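Oxalate biosynthetic component 1 (Burkholderia thailandensis, PDB 5IKY) probably makes oxalate in a quorum sensing-dependent pathway, acting as a bifunctional serine hydrolase with an additional lyase activity. Local coordinates at residues A[14-19]-A[227-232]; A[197-202]-A[491-496]; A[233-238]-A[246-251]. All blocks are in the same frame, centred on the assembly; numbering follows the deposited sequence.

Contact 1 (A[14-19]-A[227-232]); sequences AVPKFL and HTRATD. With MG (magnesium ion), chain B.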
# COMPACT_ATOMS: atom_id res chain seq x y z
N ALA A 14 4.32 24.42 6.54
CA ALA A 14 4.84 25.73 6.18
C ALA A 14 6.00 26.17 7.08
O ALA A 14 6.93 26.83 6.63
CB ALA A 14 3.73 26.77 6.23
N VAL A 15 5.93 25.80 8.36
CA VAL A 15 6.86 26.33 9.35
C VAL A 15 8.14 25.52 9.58
O VAL A 15 9.24 26.08 9.50
CB VAL A 15 6.15 26.52 10.71
CG1 VAL A 15 7.14 26.97 11.78
CG2 VAL A 15 5.01 27.51 10.58
N PRO A 16 8.03 24.20 9.86
CA PRO A 16 9.28 23.50 10.20
C PRO A 16 10.27 23.46 9.04
O PRO A 16 9.87 23.63 7.88
CB PRO A 16 8.80 22.09 10.55
CG PRO A 16 7.54 21.92 9.77
CD PRO A 16 6.89 23.27 9.79
N LYS A 17 11.54 23.25 9.34
CA LYS A 17 12.57 23.24 8.31
C LYS A 17 13.41 21.97 8.36
O LYS A 17 13.52 21.31 9.39
CB LYS A 17 13.49 24.46 8.45
CG LYS A 17 12.76 25.79 8.44
CD LYS A 17 13.75 26.95 8.47
CE LYS A 17 13.04 28.29 8.55
NZ LYS A 17 14.01 29.41 8.59
N PHE A 18 14.00 21.62 7.22
CA PHE A 18 14.91 20.48 7.14
C PHE A 18 16.30 20.85 7.65
O PHE A 18 16.83 21.91 7.31
CB PHE A 18 14.98 19.96 5.71
CG PHE A 18 16.10 18.99 5.47
CD1 PHE A 18 16.08 17.73 6.03
CD2 PHE A 18 17.18 19.35 4.67
CE1 PHE A 18 17.11 16.83 5.80
CE2 PHE A 18 18.21 18.46 4.44
CZ PHE A 18 18.18 17.20 5.00
N LEU A 19 16.87 19.98 8.47
CA LEU A 19 18.24 20.15 8.95
C LEU A 19 19.09 18.92 8.63
O LEU A 19 18.84 17.84 9.15
CB LEU A 19 18.26 20.43 10.45
CG LEU A 19 19.63 20.65 11.09
CD1 LEU A 19 20.35 21.84 10.46
CD2 LEU A 19 19.50 20.82 12.59
N HIS A 227 2.14 20.43 1.12
CA HIS A 227 2.74 21.74 0.86
C HIS A 227 3.99 21.58 -0.00
O HIS A 227 4.53 20.47 -0.14
CB HIS A 227 3.14 22.45 2.16
CG HIS A 227 2.00 22.90 3.01
ND1 HIS A 227 1.79 24.23 3.32
CD2 HIS A 227 1.05 22.21 3.67
CE1 HIS A 227 0.74 24.33 4.11
NE2 HIS A 227 0.26 23.12 4.34
N THR A 228 4.48 22.68 -0.56
CA THR A 228 5.79 22.70 -1.22
C THR A 228 6.62 23.88 -0.72
O THR A 228 6.09 24.82 -0.13
CB THR A 228 5.66 22.77 -2.75
OG1 THR A 228 4.78 23.83 -3.12
CG2 THR A 228 5.12 21.46 -3.31
N ARG A 229 7.93 23.81 -0.94
CA ARG A 229 8.84 24.84 -0.43
C ARG A 229 9.70 25.43 -1.54
O ARG A 229 10.26 24.71 -2.36
CB ARG A 229 9.74 24.27 0.66
CG ARG A 229 9.01 23.60 1.82
CD ARG A 229 8.19 24.59 2.63
NE ARG A 229 7.67 23.98 3.85
CZ ARG A 229 8.33 23.96 5.00
NH1 ARG A 229 9.53 24.51 5.09
NH2 ARG A 229 7.79 23.38 6.07
N ALA A 230 9.81 26.76 -1.55
CA ALA A 230 10.63 27.45 -2.53
C ALA A 230 12.11 27.23 -2.27
O ALA A 230 12.51 26.96 -1.14
CB ALA A 230 10.31 28.94 -2.54
N THR A 231 12.92 27.35 -3.32
CA THR A 231 14.37 27.20 -3.20
C THR A 231 15.11 28.36 -3.86
O THR A 231 16.28 28.25 -4.20
CB THR A 231 14.85 25.88 -3.85
OG1 THR A 231 14.47 25.87 -5.23
CG2 THR A 231 14.24 24.68 -3.14
N ASP A 232 14.41 29.49 -4.02
CA ASP A 232 14.97 30.63 -4.73
C ASP A 232 16.11 31.30 -3.96
O ASP A 232 17.00 31.91 -4.56
CB ASP A 232 13.87 31.66 -5.03
CG ASP A 232 12.99 31.94 -3.83
OD1 ASP A 232 13.39 31.63 -2.69
OD2 ASP A 232 11.88 32.49 -4.02
MG MG B . -1.42 23.21 5.86
O HOH W 1 -2.88 24.92 4.59
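Arg229 holds CG anti to its own carbonyl carbon (chi1 -54°), and its chain bends at chi2 (-66°). Its guanidinium meets the backbone of Ala14 and Pro16. His227 also has CG anti to its carbonyl carbon, and one face of its ring meets Ala14 N. Both segments belong to connections of a TIM barrel, and 14-19 runs into the short strand 17-18. They follow the neighbouring parallel strands 4-9 and 223-226, at the C-terminal ends, where TIM-barrel enzymes carry their active sites. Arg229 grips a single carbonyl oxygen with both terminal nitrogens. NH1 of Arg229 is 2.9 Å from Pro16 O, and its NH2 is 2.8 Å from the same oxygen. Pro16 O lies in the guanidinium plane. NH1 approaches it nearly along the C=O axis (165°), while NH2 comes in farther off that axis, tilted from the carbonyl plane. Gly13 O also accepts from NE and Gln251 O from NH1, and Val12 O takes a weak bond from NH2. Ala14 O covers one face of the guanidinium, 3.5 Å above the plane and over its centre. The Pro16 ring crosses the Arg229 side chain at about a right angle, with Pro16 CD 3.8 Å from Arg229 NH2. On His227, Ala14 N is offset toward the ring's rim, 4.1 Å from ND1 of His227. ND1 is hydrogen-bonded to Asn253 OD1. This second-shell bond helps fix the rotation of the ring and leaves the other nitrogen facing the metal. The magnesium ion is also bound by Glu477 OE2 and a water, and His227 NE2 reaches it at 2.3 Å.

Contact 2 (A[197-202]-A[491-496]); sequences ARSPYL and VRKACG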
# COMPACT_ATOMS: atom_id res chain seq x y z
N ALA A 197 12.66 24.03 15.81
CA ALA A 197 11.65 23.90 14.75
C ALA A 197 12.25 23.29 13.49
O ALA A 197 11.85 23.63 12.37
CB ALA A 197 11.01 25.25 14.45
N ARG A 198 13.23 22.41 13.67
CA ARG A 198 13.89 21.76 12.55
C ARG A 198 13.97 20.26 12.76
O ARG A 198 13.91 19.78 13.89
CB ARG A 198 15.30 22.34 12.34
CG ARG A 198 15.29 23.79 11.88
CD ARG A 198 16.64 24.45 12.07
NE ARG A 198 16.60 25.85 11.65
CZ ARG A 198 17.04 26.29 10.48
NH1 ARG A 198 17.58 25.44 9.61
NH2 ARG A 198 16.96 27.58 10.18
N SER A 199 14.09 19.52 11.66
CA SER A 199 14.16 18.07 11.71
C SER A 199 14.91 17.52 10.51
O SER A 199 14.77 18.04 9.40
CB SER A 199 12.76 17.47 11.78
OG SER A 199 12.81 16.05 11.65
N PRO A 200 15.69 16.46 10.72
CA PRO A 200 16.40 15.78 9.63
C PRO A 200 15.47 14.92 8.78
O PRO A 200 15.92 14.30 7.82
CB PRO A 200 17.42 14.91 10.37
CG PRO A 200 16.79 14.64 11.69
CD PRO A 200 16.02 15.88 12.04
N TYR A 201 14.19 14.88 9.13
CA TYR A 201 13.25 13.99 8.46
C TYR A 201 12.20 14.75 7.66
O TYR A 201 11.35 14.15 7.01
CB TYR A 201 12.58 13.07 9.48
CG TYR A 201 13.57 12.29 10.31
CD1 TYR A 201 14.28 11.23 9.76
CD2 TYR A 201 13.80 12.61 11.64
CE1 TYR A 201 15.19 10.51 10.51
CE2 TYR A 201 14.71 11.89 12.40
CZ TYR A 201 15.40 10.85 11.83
OH TYR A 201 16.31 10.13 12.57
N LEU A 202 12.26 16.08 7.71
CA LEU A 202 11.30 16.90 6.98
C LEU A 202 11.62 16.91 5.49
O LEU A 202 12.71 17.32 5.09
CB LEU A 202 11.27 18.32 7.52
CG LEU A 202 10.10 19.12 6.93
CD1 LEU A 202 8.79 18.67 7.55
CD2 LEU A 202 10.31 20.60 7.12
N VAL A 491 9.68 10.53 24.84
CA VAL A 491 9.52 11.28 23.60
C VAL A 491 10.83 11.33 22.80
O VAL A 491 11.92 11.35 23.36
CB VAL A 491 9.01 12.71 23.88
CG1 VAL A 491 10.07 13.53 24.60
CG2 VAL A 491 8.58 13.40 22.59
N ARG A 492 10.71 11.33 21.47
CA ARG A 492 11.86 11.43 20.58
C ARG A 492 11.45 12.10 19.27
O ARG A 492 10.27 12.34 19.03
CB ARG A 492 12.44 10.04 20.29
CG ARG A 492 11.44 9.10 19.67
CD ARG A 492 12.08 7.80 19.20
NE ARG A 492 11.06 6.88 18.70
CZ ARG A 492 10.57 6.91 17.47
NH1 ARG A 492 10.99 7.82 16.60
NH2 ARG A 492 9.64 6.03 17.11
N LYS A 493 12.44 12.39 18.43
CA LYS A 493 12.17 12.97 17.12
C LYS A 493 11.45 11.96 16.24
O LYS A 493 11.82 10.78 16.21
CB LYS A 493 13.47 13.42 16.44
CG LYS A 493 13.35 14.69 15.63
CD LYS A 493 13.12 15.89 16.53
CE LYS A 493 13.17 17.19 15.75
NZ LYS A 493 12.98 18.37 16.63
N ALA A 494 10.42 12.41 15.54
CA ALA A 494 9.65 11.54 14.66
C ALA A 494 10.44 11.26 13.38
O ALA A 494 10.91 12.19 12.72
CB ALA A 494 8.30 12.15 14.34
N CYS A 495 10.56 9.99 13.02
CA CYS A 495 11.33 9.59 11.84
C CYS A 495 10.53 9.77 10.56
O CYS A 495 10.78 9.10 9.56
CB CYS A 495 11.78 8.13 11.97
SG CYS A 495 12.89 7.79 13.36
N GLY A 496 9.58 10.70 10.58
CA GLY A 496 8.71 10.94 9.45
C GLY A 496 7.27 10.94 9.91
O GLY A 496 6.98 10.61 11.06
O HOH W 2 10.78 14.85 13.02
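Tyr201 lays its ring over the backbone of Cys495 in a CH-pi contact. Tyr201 sits in a type I beta turn, Ser199 to Leu202, just after strand 198-199, which pairs in parallel with strand 17-18. Cys495 lies just after strand 491-493, the second strand of a hairpin with 481-483. The contact thus joins strand 198-199 and its turn to the end of that hairpin. The Tyr201 side chain starts at CB, which is 4.0 Å from Gly496 N. CG is anti to the carbonyl carbon (chi1 -55°) and lies against Cys495. At the next position CD2 of Tyr201 comes within 3.1 Å of Ala494 O, which approaches obliquely. Cys495 CA stands over the centre of one face, 3.8 Å from the ring centroid of Tyr201. Farther out, the edge at CE2 passes Lys493 CG. At the tip, CZ and OH of Tyr201 are both 4.2 Å from Cys495 SG, whose sulfur-aromatic approach to the ring is oblique. Within the turn, Ser199 OG accepts from Tyr201 N at 3.1 Å, an ST turn. The aliphatic end of Lys493 runs past Ser199, and NZ of Lys493 makes a weak hydrogen bond to Arg198 O (3.2 Å) and another weak one to Thr138 OG1. Water 2 joins the segments between these contacts: it accepts from Ser199 OG and donates to Ala494 O, at 2.7 Å from each oxygen.

Contact 3 (A[233-238]-A[246-251]); sequences DQATLA and IGIGSQ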
# COMPACT_ATOMS: atom_id res chain seq x y z
N ASP A 233 16.09 31.19 -2.64
CA ASP A 233 17.13 31.80 -1.81
C ASP A 233 18.07 30.75 -1.21
O ASP A 233 18.66 30.96 -0.15
CB ASP A 233 16.50 32.64 -0.70
CG ASP A 233 15.74 31.80 0.30
OD1 ASP A 233 15.14 30.78 -0.10
OD2 ASP A 233 15.74 32.16 1.50
N GLN A 234 18.19 29.61 -1.89
CA GLN A 234 19.01 28.51 -1.41
C GLN A 234 20.49 28.79 -1.64
O GLN A 234 20.89 29.16 -2.75
CB GLN A 234 18.60 27.21 -2.11
CG GLN A 234 18.89 25.95 -1.32
CD GLN A 234 18.39 24.70 -2.02
OE1 GLN A 234 18.66 24.49 -3.20
NE2 GLN A 234 17.62 23.89 -1.30
N ALA A 235 21.30 28.61 -0.60
CA ALA A 235 22.73 28.86 -0.69
C ALA A 235 23.50 28.02 0.32
O ALA A 235 22.91 27.43 1.23
CB ALA A 235 23.03 30.34 -0.50
N THR A 236 24.82 27.97 0.16
CA THR A 236 25.68 27.25 1.10
C THR A 236 26.82 28.15 1.60
O THR A 236 27.43 28.87 0.82
CB THR A 236 26.29 25.98 0.47
OG1 THR A 236 26.90 26.30 -0.78
CG2 THR A 236 25.22 24.93 0.26
N LEU A 237 27.09 28.09 2.90
CA LEU A 237 28.20 28.81 3.49
C LEU A 237 29.44 27.93 3.58
O LEU A 237 29.38 26.83 4.13
CB LEU A 237 27.84 29.33 4.88
CG LEU A 237 26.85 30.47 5.00
CD1 LEU A 237 26.62 30.81 6.46
CD2 LEU A 237 27.35 31.69 4.24
N ALA A 238 30.56 28.42 3.05
CA ALA A 238 31.84 27.74 3.22
C ALA A 238 32.54 28.26 4.47
O ALA A 238 32.84 29.45 4.57
CB ALA A 238 32.72 27.93 1.99
N ILE A 246 27.67 24.88 5.16
CA ILE A 246 26.40 25.01 5.87
C ILE A 246 25.28 25.44 4.93
O ILE A 246 25.38 26.46 4.26
CB ILE A 246 26.50 26.03 7.02
CG1 ILE A 246 27.72 25.74 7.89
CG2 ILE A 246 25.22 26.02 7.84
CD1 ILE A 246 27.64 24.44 8.63
N GLY A 247 24.21 24.65 4.88
CA GLY A 247 23.07 24.97 4.04
C GLY A 247 22.22 26.06 4.65
O GLY A 247 21.79 25.95 5.80
N ILE A 248 21.99 27.12 3.89
CA ILE A 248 21.14 28.22 4.33
C ILE A 248 20.02 28.48 3.33
O ILE A 248 20.11 28.12 2.16
CB ILE A 248 21.95 29.52 4.54
CG1 ILE A 248 22.61 29.96 3.23
CG2 ILE A 248 23.00 29.34 5.63
CD1 ILE A 248 23.34 31.28 3.34
N GLY A 249 18.95 29.12 3.81
CA GLY A 249 17.79 29.38 2.99
C GLY A 249 16.54 29.43 3.85
O GLY A 249 16.51 28.88 4.95
N SER A 250 15.51 30.09 3.35
CA SER A 250 14.27 30.26 4.11
C SER A 250 13.43 28.99 4.13
O SER A 250 12.66 28.78 5.07
CB SER A 250 13.44 31.41 3.53
OG SER A 250 14.23 32.58 3.38
N GLN A 251 13.59 28.15 3.11
CA GLN A 251 12.71 27.00 2.90
C GLN A 251 11.26 27.45 2.99
O GLN A 251 10.43 26.81 3.64
CB GLN A 251 13.01 25.89 3.92
CG GLN A 251 14.33 25.17 3.71
CD GLN A 251 14.62 24.13 4.77
OE1 GLN A 251 13.73 23.36 5.16
NE2 GLN A 251 15.86 24.09 5.25
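Strands 235-237 and 246-248 run antiparallel, with 144° between their directions, and their axes come within 4.5 Å. Ala235 with Ile248 and Leu237 with Ile246 are hydrogen-bonded pairs. Between them, Thr236 and Gly247 form a non-hydrogen-bonded pair. Each bonded pair exchanges two N-H to O bonds; that from Ile248 N to Ala235 O measures 2.8 Å. Thr236 CA adds a CA-H...O contact to Ile246 O at 3.3 Å. Ala235, Leu237, Ile246 and Ile248 share one face of the sheet. Ile248 holds CG1 between its backbone N and carbonyl carbon (chi1 61°), and CG1 lies 3.8 Å from Ala235 CB. Its CD1 is 4.0 Å from Leu237 CG, and the Leu237 and Ile248 side chains cross at about a right angle. Leu237 and Ile246 also pack on Leu47 of helix 37-49. Past the strands, Ser250 N donates to Asp233 OD2 (2.8 Å), meeting it on the syn side and 27° out of the carboxylate plane. Ser250 OG bonds to the same oxygen, but its very short distance is doubtful. This is a two-stranded beta hairpin, an excursion from the TIM-barrel connection after strand 223-226.

Overall arrangement
From the N terminus, the first barrel strand leads into 14-19, and contact 1 closes when the chain returns at 227-232. Before that, 197-202 opens contact 2, which closes only at 491-496, so contacts 1 and 2 cross. Contact 3 follows contact 1 in series: it opens at residue 233, closes a short hairpin, and lies wholly within the span of contact 2. Contacts 1 and 2 share a two-stranded parallel sheet, strand 17-18 beside 198-199. Contact 3 touches contact 1 where Gln251 OE1 accepts from Phe18 N. Together they tie loops around the TIM barrel to one another, from the magnesium site out to the surface hairpin.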